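Peptidase M16 domain protein (Alicyclobacillus acidocaldarius subsp. acidocaldarius DSM 446, PDB 4XEA) is a putative metallopeptidase of family M16 that probably hydrolyses peptide bonds at a site which here holds a nickel ion. Local coordinates at residues Arg10-Gln15 / Glu206-Ile211; Gly58-Leu63 / Ala88-Asp93; Thr95-Ser100 / Thr187-Ser192; Phe115-His120 / Lys218-Pro223. All coordinates share one frame; numbering follows the deposited sequence.

In the fold
All four contacts lie within residues 10-223, the first half of the chain and little more. Contact 2 closes before contact 3 opens, both fall within the span bridged by contact 1, and contact 4 interlaces with contacts 1 and 3. Contacts 1, 2 and 3 all reach the six-stranded mixed sheet. Its outermost strands, 10-13 and 84-90, belong to contacts 1 and 2, whose centres are about 26 Å apart. Contacts 2 and 3 meet directly through neighbouring strands 84-90 and 95-101, their centres about 11 Å apart. Contact 4 touches contact 3 through H190 and K221. The metal site therefore sits at one edge of the sheet, while helix 204-216 packs at the other.

Contact 1: Arg10-Gln15 / Glu206-Ile211; sequences RTWRLQ and EIAHVI
With chi1 at 81°, W12 places CG between its own backbone N and carbonyl carbon, which swings the indole out from the strand toward A208. I211 has its CG2 branch anti to the backbone N, and that methyl meets L14. The benzene end of the indole does the touching: W12 CH2 lies 3.5 Å from A208 CB, and W12 CZ2 is 3.9 Å from the same methyl. The approach is oblique to the ring. One helical turn on, L14 CD1 rests 4.0 Å from I211 CG2, the two side chains crossing at about a right angle. No hydrogen bond joins the segments, so this is apolar packing, with polar groups at its borders. The pyrrole nitrogen NE1 of W12 is hydrogen-bonded to E212 OE1 of the same helix. R10, whose NH1 skirts A208 CB at 4.5 Å, forms salt bridges with D205 and E8. The CA atoms of R10 and A208 are 9.3 Å apart and those of L14 and I211 9.1 Å. Helix 204-216 runs alongside edge strand 10-13, with I211 also reaching V20 of strand 19-24, L196 of strand 194-200 and V109 of helix 105-116.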
# COMPACT_ATOMS: atom_id res chain seq x y z
N ARG A 10 19.99 13.78 14.01
CA ARG A 10 21.14 14.65 13.79
C ARG A 10 20.86 15.53 12.56
O ARG A 10 20.86 15.06 11.42
CB ARG A 10 22.40 13.80 13.57
CG ARG A 10 23.73 14.56 13.66
CD ARG A 10 24.93 13.67 13.35
NE ARG A 10 25.03 12.52 14.26
CZ ARG A 10 26.04 11.63 14.26
NH1 ARG A 10 27.02 11.71 13.36
NH2 ARG A 10 26.05 10.64 15.14
N THR A 11 20.64 16.82 12.84
CA THR A 11 20.29 17.82 11.85
C THR A 11 21.35 18.96 11.84
O THR A 11 21.60 19.58 12.87
CB THR A 11 18.92 18.45 12.18
OG1 THR A 11 17.89 17.43 12.22
CG2 THR A 11 18.56 19.49 11.16
N TRP A 12 21.95 19.21 10.68
CA TRP A 12 22.89 20.29 10.51
C TRP A 12 22.82 20.83 9.08
O TRP A 12 22.03 20.32 8.25
CB TRP A 12 24.32 19.87 10.92
CG TRP A 12 25.09 19.11 9.92
CD1 TRP A 12 26.15 19.57 9.19
CD2 TRP A 12 24.94 17.73 9.59
NE1 TRP A 12 26.67 18.56 8.41
CE2 TRP A 12 25.93 17.42 8.63
CE3 TRP A 12 24.07 16.71 10.00
CZ2 TRP A 12 26.06 16.15 8.07
CZ3 TRP A 12 24.20 15.46 9.45
CH2 TRP A 12 25.19 15.18 8.49
N ARG A 13 23.54 21.91 8.82
CA ARG A 13 23.53 22.60 7.53
C ARG A 13 24.96 22.70 6.98
O ARG A 13 25.85 23.16 7.69
CB ARG A 13 22.90 24.00 7.64
CG ARG A 13 22.73 24.71 6.30
CD ARG A 13 22.21 26.16 6.40
NE ARG A 13 21.01 26.27 7.25
CZ ARG A 13 19.74 26.37 6.87
NH1 ARG A 13 19.40 26.32 5.59
NH2 ARG A 13 18.79 26.51 7.79
N LEU A 14 25.16 22.28 5.74
CA LEU A 14 26.51 22.28 5.15
C LEU A 14 26.91 23.68 4.70
O LEU A 14 26.08 24.58 4.61
CB LEU A 14 26.59 21.33 3.94
CG LEU A 14 26.08 19.88 4.15
CD1 LEU A 14 25.92 19.18 2.83
CD2 LEU A 14 26.98 19.10 5.04
N GLN A 15 28.18 23.82 4.36
CA GLN A 15 28.72 25.08 3.89
C GLN A 15 27.91 25.57 2.69
O GLN A 15 27.67 26.76 2.57
CB GLN A 15 30.23 24.93 3.57
CG GLN A 15 30.95 26.22 3.18
CD GLN A 15 30.67 26.67 1.73
OE1 GLN A 15 30.30 25.85 0.86
NE2 GLN A 15 30.87 27.96 1.46
N GLU A 206 29.63 7.74 9.78
CA GLU A 206 30.14 7.34 8.46
C GLU A 206 29.46 8.13 7.35
O GLU A 206 30.13 8.69 6.48
CB GLU A 206 29.90 5.85 8.23
CG GLU A 206 30.35 5.33 6.84
CD GLU A 206 29.71 3.99 6.46
OE1 GLU A 206 28.77 3.53 7.16
OE2 GLU A 206 30.16 3.40 5.45
N ILE A 207 28.13 8.19 7.39
CA ILE A 207 27.38 8.81 6.31
C ILE A 207 27.53 10.34 6.33
O ILE A 207 27.60 10.98 5.27
CB ILE A 207 25.89 8.38 6.34
CG1 ILE A 207 25.74 6.87 6.08
CG2 ILE A 207 25.08 9.19 5.32
CD1 ILE A 207 26.42 6.36 4.81
N ALA A 208 27.60 10.94 7.53
CA ALA A 208 27.80 12.40 7.66
C ALA A 208 29.11 12.85 7.03
O ALA A 208 29.17 13.90 6.42
CB ALA A 208 27.74 12.84 9.10
N HIS A 209 30.14 12.03 7.17
CA HIS A 209 31.44 12.30 6.58
C HIS A 209 31.41 12.12 5.04
O HIS A 209 31.96 12.92 4.31
CB HIS A 209 32.47 11.36 7.24
CG HIS A 209 33.86 11.51 6.74
ND1 HIS A 209 34.63 12.63 6.99
CD2 HIS A 209 34.66 10.65 6.06
CE1 HIS A 209 35.83 12.46 6.46
NE2 HIS A 209 35.88 11.27 5.89
N VAL A 210 30.74 11.09 4.56
CA VAL A 210 30.58 10.89 3.11
C VAL A 210 29.85 12.09 2.44
O VAL A 210 30.22 12.54 1.33
CB VAL A 210 29.77 9.60 2.83
CG1 VAL A 210 29.37 9.52 1.35
CG2 VAL A 210 30.52 8.37 3.28
N ILE A 211 28.83 12.61 3.11
CA ILE A 211 28.04 13.69 2.53
C ILE A 211 28.94 14.94 2.46
O ILE A 211 29.03 15.56 1.40
CB ILE A 211 26.73 13.99 3.33
CG1 ILE A 211 25.77 12.81 3.31
CG2 ILE A 211 25.98 15.21 2.75
CD1 ILE A 211 24.73 12.84 4.42

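Contact 2: Gly58-Leu63 / Ala88-Asp93; sequences GIAHFL and AYTTFD. With NI (nickel (II) ion), chain C.
T90 lays its methyl CG2 against CB of A60, 3.6 Å away, while its hydroxyl OG1 comes to 3.5 Å from CA of H61. The threonine straddles two successive residues of the helix, methyl on one and oxygen on the other. With chi1 near -52°, CG2 is anti to the backbone N and OG1 anti to the carbonyl carbon, which gives each branch a separate partner. Consistent with the small A60 side chain, the CA atoms of H61 and T90 are 5.6 Å apart. OG1 also sits at the edge of the H61 ring, near its plane, but makes no hydrogen bond across this contact; its partner is E64.

H61 binds the nickel ion through NE2 at 2.2 Å. The metal is 3.1 Å from CE1 and 3.2 Å from CD2 of H61, nearly equidistant, as for a metal on the outward bisector at NE2. A water at 2.4 Å from the nickel, together with H65 and E136, accompanies this ligand. H61, E64 and H65 form the inverted HXXEH motif of family M16, and in relatives its glutamate is the catalytic base; T90 is therefore second-shell to the metal site. Around the pair, I133 and E136 of helix 123-141 touch H61, and T95 packs on both A60 and T90, so strand 95-101 backs the place where helix 59-66 meets edge strand 84-90.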
# COMPACT_ATOMS: atom_id res chain seq x y z
N GLY A 58 4.82 22.32 -16.51
CA GLY A 58 5.39 21.00 -16.73
C GLY A 58 6.85 20.87 -16.38
O GLY A 58 7.38 19.78 -16.47
N ILE A 59 7.52 21.95 -15.97
CA ILE A 59 8.98 21.91 -15.91
C ILE A 59 9.52 21.10 -14.77
O ILE A 59 10.44 20.32 -15.01
CB ILE A 59 9.67 23.31 -16.00
CG1 ILE A 59 9.43 23.87 -17.41
CG2 ILE A 59 11.20 23.17 -15.78
CD1 ILE A 59 10.07 25.23 -17.68
N ALA A 60 8.97 21.25 -13.56
CA ALA A 60 9.39 20.44 -12.42
C ALA A 60 9.42 18.95 -12.80
O ALA A 60 10.40 18.23 -12.54
CB ALA A 60 8.52 20.68 -11.18
N HIS A 61 8.36 18.51 -13.46
CA HIS A 61 8.16 17.09 -13.80
C HIS A 61 9.03 16.64 -14.97
O HIS A 61 9.52 15.50 -15.00
CB HIS A 61 6.68 16.89 -14.08
CG HIS A 61 6.36 15.59 -14.72
ND1 HIS A 61 6.20 15.47 -16.08
CD2 HIS A 61 6.22 14.35 -14.20
CE1 HIS A 61 5.95 14.21 -16.38
NE2 HIS A 61 5.93 13.52 -15.25
N PHE A 62 9.24 17.53 -15.94
CA PHE A 62 10.20 17.29 -17.04
C PHE A 62 11.62 17.05 -16.47
O PHE A 62 12.32 16.09 -16.83
CB PHE A 62 10.17 18.49 -17.99
CG PHE A 62 10.61 18.19 -19.40
CD1 PHE A 62 11.89 17.77 -19.66
CD2 PHE A 62 9.75 18.41 -20.47
CE1 PHE A 62 12.30 17.51 -20.98
CE2 PHE A 62 10.15 18.16 -21.77
CZ PHE A 62 11.41 17.72 -22.02
N LEU A 63 12.05 17.92 -15.56
CA LEU A 63 13.36 17.76 -14.90
C LEU A 63 13.43 16.42 -14.14
O LEU A 63 14.46 15.73 -14.20
CB LEU A 63 13.67 18.92 -13.96
CG LEU A 63 13.91 20.29 -14.60
CD1 LEU A 63 14.09 21.32 -13.49
CD2 LEU A 63 15.18 20.24 -15.55
N ALA A 88 11.52 8.50 -7.97
CA ALA A 88 11.30 9.93 -7.76
C ALA A 88 9.82 10.25 -7.96
O ALA A 88 9.10 9.44 -8.49
CB ALA A 88 12.16 10.72 -8.70
N TYR A 89 9.40 11.42 -7.52
CA TYR A 89 8.11 11.98 -7.87
C TYR A 89 8.19 13.51 -7.89
O TYR A 89 9.09 14.12 -7.30
CB TYR A 89 6.97 11.44 -6.93
CG TYR A 89 7.06 11.96 -5.48
CD1 TYR A 89 6.65 13.24 -5.16
CD2 TYR A 89 7.60 11.16 -4.47
CE1 TYR A 89 6.75 13.73 -3.84
CE2 TYR A 89 7.70 11.64 -3.16
CZ TYR A 89 7.27 12.93 -2.86
OH TYR A 89 7.37 13.42 -1.58
N THR A 90 7.24 14.11 -8.60
CA THR A 90 7.00 15.56 -8.55
C THR A 90 5.61 15.77 -7.99
O THR A 90 4.64 15.05 -8.36
CB THR A 90 7.02 16.12 -9.96
OG1 THR A 90 8.22 15.69 -10.60
CG2 THR A 90 6.93 17.64 -9.95
N THR A 91 5.50 16.72 -7.07
CA THR A 91 4.19 17.14 -6.56
C THR A 91 4.04 18.66 -6.72
O THR A 91 4.79 19.30 -7.47
CB THR A 91 3.84 16.60 -5.14
OG1 THR A 91 2.45 16.92 -4.87
CG2 THR A 91 4.70 17.22 -4.04
N PHE A 92 3.03 19.23 -6.07
CA PHE A 92 2.69 20.63 -6.31
C PHE A 92 3.84 21.56 -5.99
O PHE A 92 4.07 22.55 -6.70
CB PHE A 92 1.46 21.02 -5.48
CG PHE A 92 0.25 20.23 -5.84
CD1 PHE A 92 -0.25 20.26 -7.15
CD2 PHE A 92 -0.38 19.45 -4.91
CE1 PHE A 92 -1.36 19.52 -7.51
CE2 PHE A 92 -1.54 18.73 -5.28
CZ PHE A 92 -2.00 18.77 -6.58
N ASP A 93 4.51 21.28 -4.88
CA ASP A 93 5.47 22.22 -4.33
C ASP A 93 6.84 21.64 -3.99
O ASP A 93 7.70 22.33 -3.38
CB ASP A 93 4.89 22.95 -3.09
CG ASP A 93 4.48 21.99 -1.96
OD1 ASP A 93 4.67 20.76 -2.08
OD2 ASP A 93 3.92 22.48 -0.95
NI NI C . 6.20 11.32 -15.27
O HOH W 1 6.45 8.93 -14.84

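Contact 3: Thr95-Ser100 / Thr187-Ser192; sequences TAYYFS and TFYHPS
Y97 and Y189 meet through their phenol oxygens, hydrogen-bonded OH to OH at 2.7 Å. The oxygen of Y189 lies at the edge of the Y97 ring and in its plane. Y97 carries CG anti to its carbonyl carbon (chi1 -54°), which points the phenol at Y189. The side chains cross at about a right angle, bringing Y97 CE2 to 3.8 Å from Y189 CE2, so carbon packing supports the polar bond. A water extends the network. It lies 2.6 Å from Y189 OH, at the edge of that ring and in its plane, and it donates to T95 OG1, also at 2.6 Å. Y189 OH is thus held by Y97 OH and the water, which probably limits movement of the phenol oxygen.

In the next shell, T95 OG1 hydrogen-bonds to the carbonyl of Y39, the Y189 ring stacks on Y185, and M67 packs on both tyrosines. Y97 is further backed by L112 and V116 of helix 105-116. Y189 is the first residue to leave helical geometry after helix 178-188. Two buried tyrosines and a water thus link the mixed sheet to the segment leaving that helix, in the α+β fold of M16 domains.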
# COMPACT_ATOMS: atom_id res chain seq x y z
N THR A 95 9.86 18.39 -5.55
CA THR A 95 10.28 17.23 -6.31
C THR A 95 11.25 16.44 -5.43
O THR A 95 12.15 17.03 -4.79
CB THR A 95 11.02 17.62 -7.63
OG1 THR A 95 10.29 18.65 -8.33
CG2 THR A 95 11.18 16.41 -8.55
N ALA A 96 11.04 15.13 -5.38
CA ALA A 96 11.78 14.23 -4.49
C ALA A 96 12.42 13.06 -5.24
O ALA A 96 11.79 12.46 -6.13
CB ALA A 96 10.88 13.69 -3.39
N TYR A 97 13.67 12.75 -4.83
CA TYR A 97 14.48 11.62 -5.28
C TYR A 97 14.85 10.76 -4.07
O TYR A 97 15.31 11.28 -3.04
CB TYR A 97 15.73 12.13 -6.01
CG TYR A 97 15.39 13.09 -7.14
CD1 TYR A 97 15.17 12.61 -8.43
CD2 TYR A 97 15.18 14.46 -6.91
CE1 TYR A 97 14.79 13.43 -9.45
CE2 TYR A 97 14.81 15.32 -7.96
CZ TYR A 97 14.61 14.80 -9.22
OH TYR A 97 14.25 15.60 -10.27
N TYR A 98 14.62 9.44 -4.16
CA TYR A 98 14.78 8.62 -2.95
C TYR A 98 15.18 7.20 -3.27
O TYR A 98 14.88 6.72 -4.36
CB TYR A 98 13.49 8.65 -2.14
CG TYR A 98 12.25 8.12 -2.86
CD1 TYR A 98 11.84 6.82 -2.67
CD2 TYR A 98 11.49 8.94 -3.71
CE1 TYR A 98 10.70 6.31 -3.31
CE2 TYR A 98 10.33 8.45 -4.34
CZ TYR A 98 9.95 7.14 -4.13
OH TYR A 98 8.86 6.63 -4.77
N PHE A 99 15.91 6.57 -2.35
CA PHE A 99 16.23 5.18 -2.46
C PHE A 99 15.91 4.48 -1.16
O PHE A 99 15.78 5.09 -0.10
CB PHE A 99 17.72 4.94 -2.87
CG PHE A 99 18.74 5.22 -1.79
CD1 PHE A 99 18.98 4.30 -0.78
CD2 PHE A 99 19.50 6.39 -1.83
CE1 PHE A 99 19.94 4.55 0.20
CE2 PHE A 99 20.47 6.64 -0.85
CZ PHE A 99 20.68 5.73 0.17
N SER A 100 15.78 3.17 -1.25
CA SER A 100 15.86 2.33 -0.08
C SER A 100 16.77 1.13 -0.37
O SER A 100 16.84 0.64 -1.50
CB SER A 100 14.48 1.91 0.33
OG SER A 100 13.99 0.99 -0.59
N THR A 187 18.27 27.38 -11.04
CA THR A 187 17.64 28.20 -10.01
C THR A 187 17.21 27.38 -8.79
O THR A 187 17.42 27.82 -7.66
CB THR A 187 16.42 28.92 -10.57
OG1 THR A 187 16.82 29.75 -11.67
CG2 THR A 187 15.70 29.80 -9.51
N PHE A 188 16.62 26.21 -9.02
CA PHE A 188 15.92 25.48 -7.97
C PHE A 188 16.65 24.29 -7.42
O PHE A 188 16.30 23.81 -6.37
CB PHE A 188 14.53 25.04 -8.45
CG PHE A 188 13.56 26.19 -8.61
CD1 PHE A 188 13.27 26.69 -9.87
CD2 PHE A 188 12.96 26.77 -7.51
CE1 PHE A 188 12.39 27.76 -10.04
CE2 PHE A 188 12.05 27.82 -7.66
CZ PHE A 188 11.75 28.32 -8.93
N TYR A 189 17.68 23.82 -8.13
CA TYR A 189 18.41 22.64 -7.68
C TYR A 189 19.71 23.00 -6.99
O TYR A 189 20.55 22.14 -6.79
CB TYR A 189 18.64 21.70 -8.84
CG TYR A 189 17.47 20.78 -9.09
CD1 TYR A 189 16.30 21.26 -9.68
CD2 TYR A 189 17.53 19.43 -8.72
CE1 TYR A 189 15.20 20.43 -9.90
CE2 TYR A 189 16.45 18.58 -8.96
CZ TYR A 189 15.27 19.10 -9.53
OH TYR A 189 14.20 18.29 -9.80
N HIS A 190 19.86 24.26 -6.60
CA HIS A 190 20.97 24.65 -5.78
C HIS A 190 20.81 24.03 -4.39
O HIS A 190 19.71 23.93 -3.89
CB HIS A 190 21.05 26.19 -5.65
CG HIS A 190 22.33 26.65 -5.04
ND1 HIS A 190 22.53 26.69 -3.68
CD2 HIS A 190 23.49 27.06 -5.60
CE1 HIS A 190 23.75 27.13 -3.42
NE2 HIS A 190 24.36 27.35 -4.57
N PRO A 191 21.92 23.64 -3.75
CA PRO A 191 21.77 22.96 -2.46
C PRO A 191 21.06 23.75 -1.36
O PRO A 191 20.45 23.14 -0.46
CB PRO A 191 23.22 22.62 -2.06
CG PRO A 191 24.11 23.30 -3.09
CD PRO A 191 23.28 23.50 -4.30
N SER A 192 21.12 25.08 -1.44
CA SER A 192 20.47 25.97 -0.51
C SER A 192 18.95 25.88 -0.64
O SER A 192 18.23 26.32 0.28
CB SER A 192 20.90 27.43 -0.75
OG SER A 192 20.53 27.85 -2.05
O HOH W 2 11.83 19.26 -10.38

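Contact 4: Phe115-His120 / Lys218-Pro223; sequences FVQSIH and KSFKEP. With NA (sodium ion), chain B.
The contact between Q117 and K218 belongs to the region where helix 105-116 runs into a sodium-binding loop, and it joins that region to the loop following helix 204-216. K218 NZ donates to Q117 OE1 over 2.9 Å. The C=O...NZ angle is 139° and the nitrogen lies in the carbonyl plane, which places it on a lone pair. Both chains are extended beyond CG, and the lysine crosses the glutamine obliquely, with K218 CD 3.4 Å from Q117 OE1. The other end of the amide meets F220, with Q117 NE2 3.7 Å from F220 CZ. The amide and ring planes are 54° apart.

Carbonyls from either side of Q117 in sequence bind the sodium ion, F115 O at 2.1 Å and S118 O at 2.3 Å. Two waters and the carbonyl of M67 complete the site as observed. The water bound 2.5 Å from the sodium also accepts a bond from H120 N.

Q117 OE1 receives a second hydrogen bond, from Q215 of helix 204-216, and K218 NZ has a salt bridge with D114. Two donors on one oxygen support this assignment of the amide and would resist its flipping. The lysine pairs with both a carboxylate and an amide oxygen, surroundings that would probably stabilise its positive charge, whereas the sodium is met by neutral backbone oxygens and water.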
# COMPACT_ATOMS: atom_id res chain seq x y z
N PHE A 115 23.71 12.16 -8.90
CA PHE A 115 22.80 12.20 -10.06
C PHE A 115 21.77 13.35 -10.00
O PHE A 115 21.23 13.77 -11.02
CB PHE A 115 22.16 10.81 -10.34
CG PHE A 115 20.74 10.62 -9.81
CD1 PHE A 115 19.64 11.04 -10.55
CD2 PHE A 115 20.51 9.94 -8.62
CE1 PHE A 115 18.32 10.82 -10.08
CE2 PHE A 115 19.23 9.72 -8.14
CZ PHE A 115 18.12 10.17 -8.87
N VAL A 116 21.52 13.87 -8.81
CA VAL A 116 20.61 15.01 -8.66
C VAL A 116 21.37 16.34 -8.86
O VAL A 116 20.76 17.33 -9.28
CB VAL A 116 19.91 14.93 -7.30
CG1 VAL A 116 19.01 16.15 -7.05
CG2 VAL A 116 19.07 13.60 -7.22
N GLN A 117 22.69 16.35 -8.59
CA GLN A 117 23.50 17.58 -8.69
C GLN A 117 24.17 17.81 -10.05
O GLN A 117 24.93 18.77 -10.21
CB GLN A 117 24.53 17.65 -7.54
CG GLN A 117 23.85 17.94 -6.22
CD GLN A 117 24.76 17.96 -5.02
OE1 GLN A 117 25.78 17.19 -4.90
NE2 GLN A 117 24.41 18.83 -4.08
N SER A 118 23.90 16.94 -11.03
CA SER A 118 24.26 17.22 -12.43
C SER A 118 23.09 16.89 -13.31
O SER A 118 22.34 15.96 -13.04
CB SER A 118 25.47 16.39 -12.90
OG SER A 118 26.56 16.57 -12.04
N ILE A 119 22.92 17.64 -14.40
CA ILE A 119 21.85 17.31 -15.34
C ILE A 119 22.47 17.21 -16.70
O ILE A 119 23.42 17.93 -16.99
CB ILE A 119 20.73 18.36 -15.39
CG1 ILE A 119 19.51 17.74 -16.08
CG2 ILE A 119 21.21 19.63 -16.09
CD1 ILE A 119 18.24 18.49 -15.95
N HIS A 120 21.93 16.31 -17.53
CA HIS A 120 22.50 16.05 -18.84
C HIS A 120 21.42 16.18 -19.91
O HIS A 120 20.78 15.20 -20.30
CB HIS A 120 23.22 14.69 -18.86
CG HIS A 120 24.35 14.59 -17.86
ND1 HIS A 120 25.65 14.94 -18.16
CD2 HIS A 120 24.35 14.21 -16.56
CE1 HIS A 120 26.41 14.77 -17.09
NE2 HIS A 120 25.65 14.34 -16.10
N LYS A 218 32.72 19.30 -4.73
CA LYS A 218 32.02 19.97 -5.82
C LYS A 218 32.09 21.49 -5.67
O LYS A 218 32.40 22.02 -4.60
CB LYS A 218 30.56 19.52 -5.84
CG LYS A 218 30.42 18.01 -6.13
CD LYS A 218 28.95 17.54 -6.12
CE LYS A 218 28.89 16.04 -6.44
NZ LYS A 218 27.52 15.53 -6.59
N SER A 219 31.79 22.19 -6.76
CA SER A 219 31.78 23.65 -6.74
C SER A 219 30.40 24.19 -7.02
O SER A 219 29.80 23.92 -8.06
CB SER A 219 32.75 24.21 -7.76
OG SER A 219 34.07 24.09 -7.28
N PHE A 220 29.90 24.99 -6.09
CA PHE A 220 28.60 25.55 -6.26
C PHE A 220 28.69 27.04 -6.41
O PHE A 220 29.54 27.68 -5.81
CB PHE A 220 27.74 25.17 -5.07
CG PHE A 220 27.60 23.69 -4.89
CD1 PHE A 220 26.60 22.99 -5.56
CD2 PHE A 220 28.48 23.00 -4.08
CE1 PHE A 220 26.48 21.62 -5.39
CE2 PHE A 220 28.37 21.64 -3.91
CZ PHE A 220 27.36 20.95 -4.57
N LYS A 221 27.78 27.57 -7.22
CA LYS A 221 27.54 29.00 -7.33
C LYS A 221 26.99 29.57 -6.03
O LYS A 221 26.62 28.83 -5.10
CB LYS A 221 26.53 29.28 -8.45
CG LYS A 221 27.11 29.13 -9.87
CD LYS A 221 25.97 28.82 -10.86
CE LYS A 221 26.48 28.63 -12.30
NZ LYS A 221 25.46 27.85 -13.09
N GLU A 222 26.97 30.90 -5.99
CA GLU A 222 26.25 31.62 -4.95
C GLU A 222 24.81 31.21 -5.03
O GLU A 222 24.28 30.97 -6.12
CB GLU A 222 26.35 33.15 -5.14
CG GLU A 222 27.77 33.68 -4.94
CD GLU A 222 28.45 33.03 -3.74
OE1 GLU A 222 27.86 33.03 -2.63
OE2 GLU A 222 29.57 32.49 -3.91
N PRO A 223 24.17 31.09 -3.86
CA PRO A 223 22.79 30.64 -3.90
C PRO A 223 21.91 31.63 -4.67
O PRO A 223 21.94 32.81 -4.39
CB PRO A 223 22.40 30.55 -2.42
CG PRO A 223 23.59 31.06 -1.62
CD PRO A 223 24.75 31.10 -2.51
NA NA B . 21.26 13.90 -13.12
O HOH W 3 20.60 14.12 -15.56
O HOH W 4 22.94 12.49 -13.82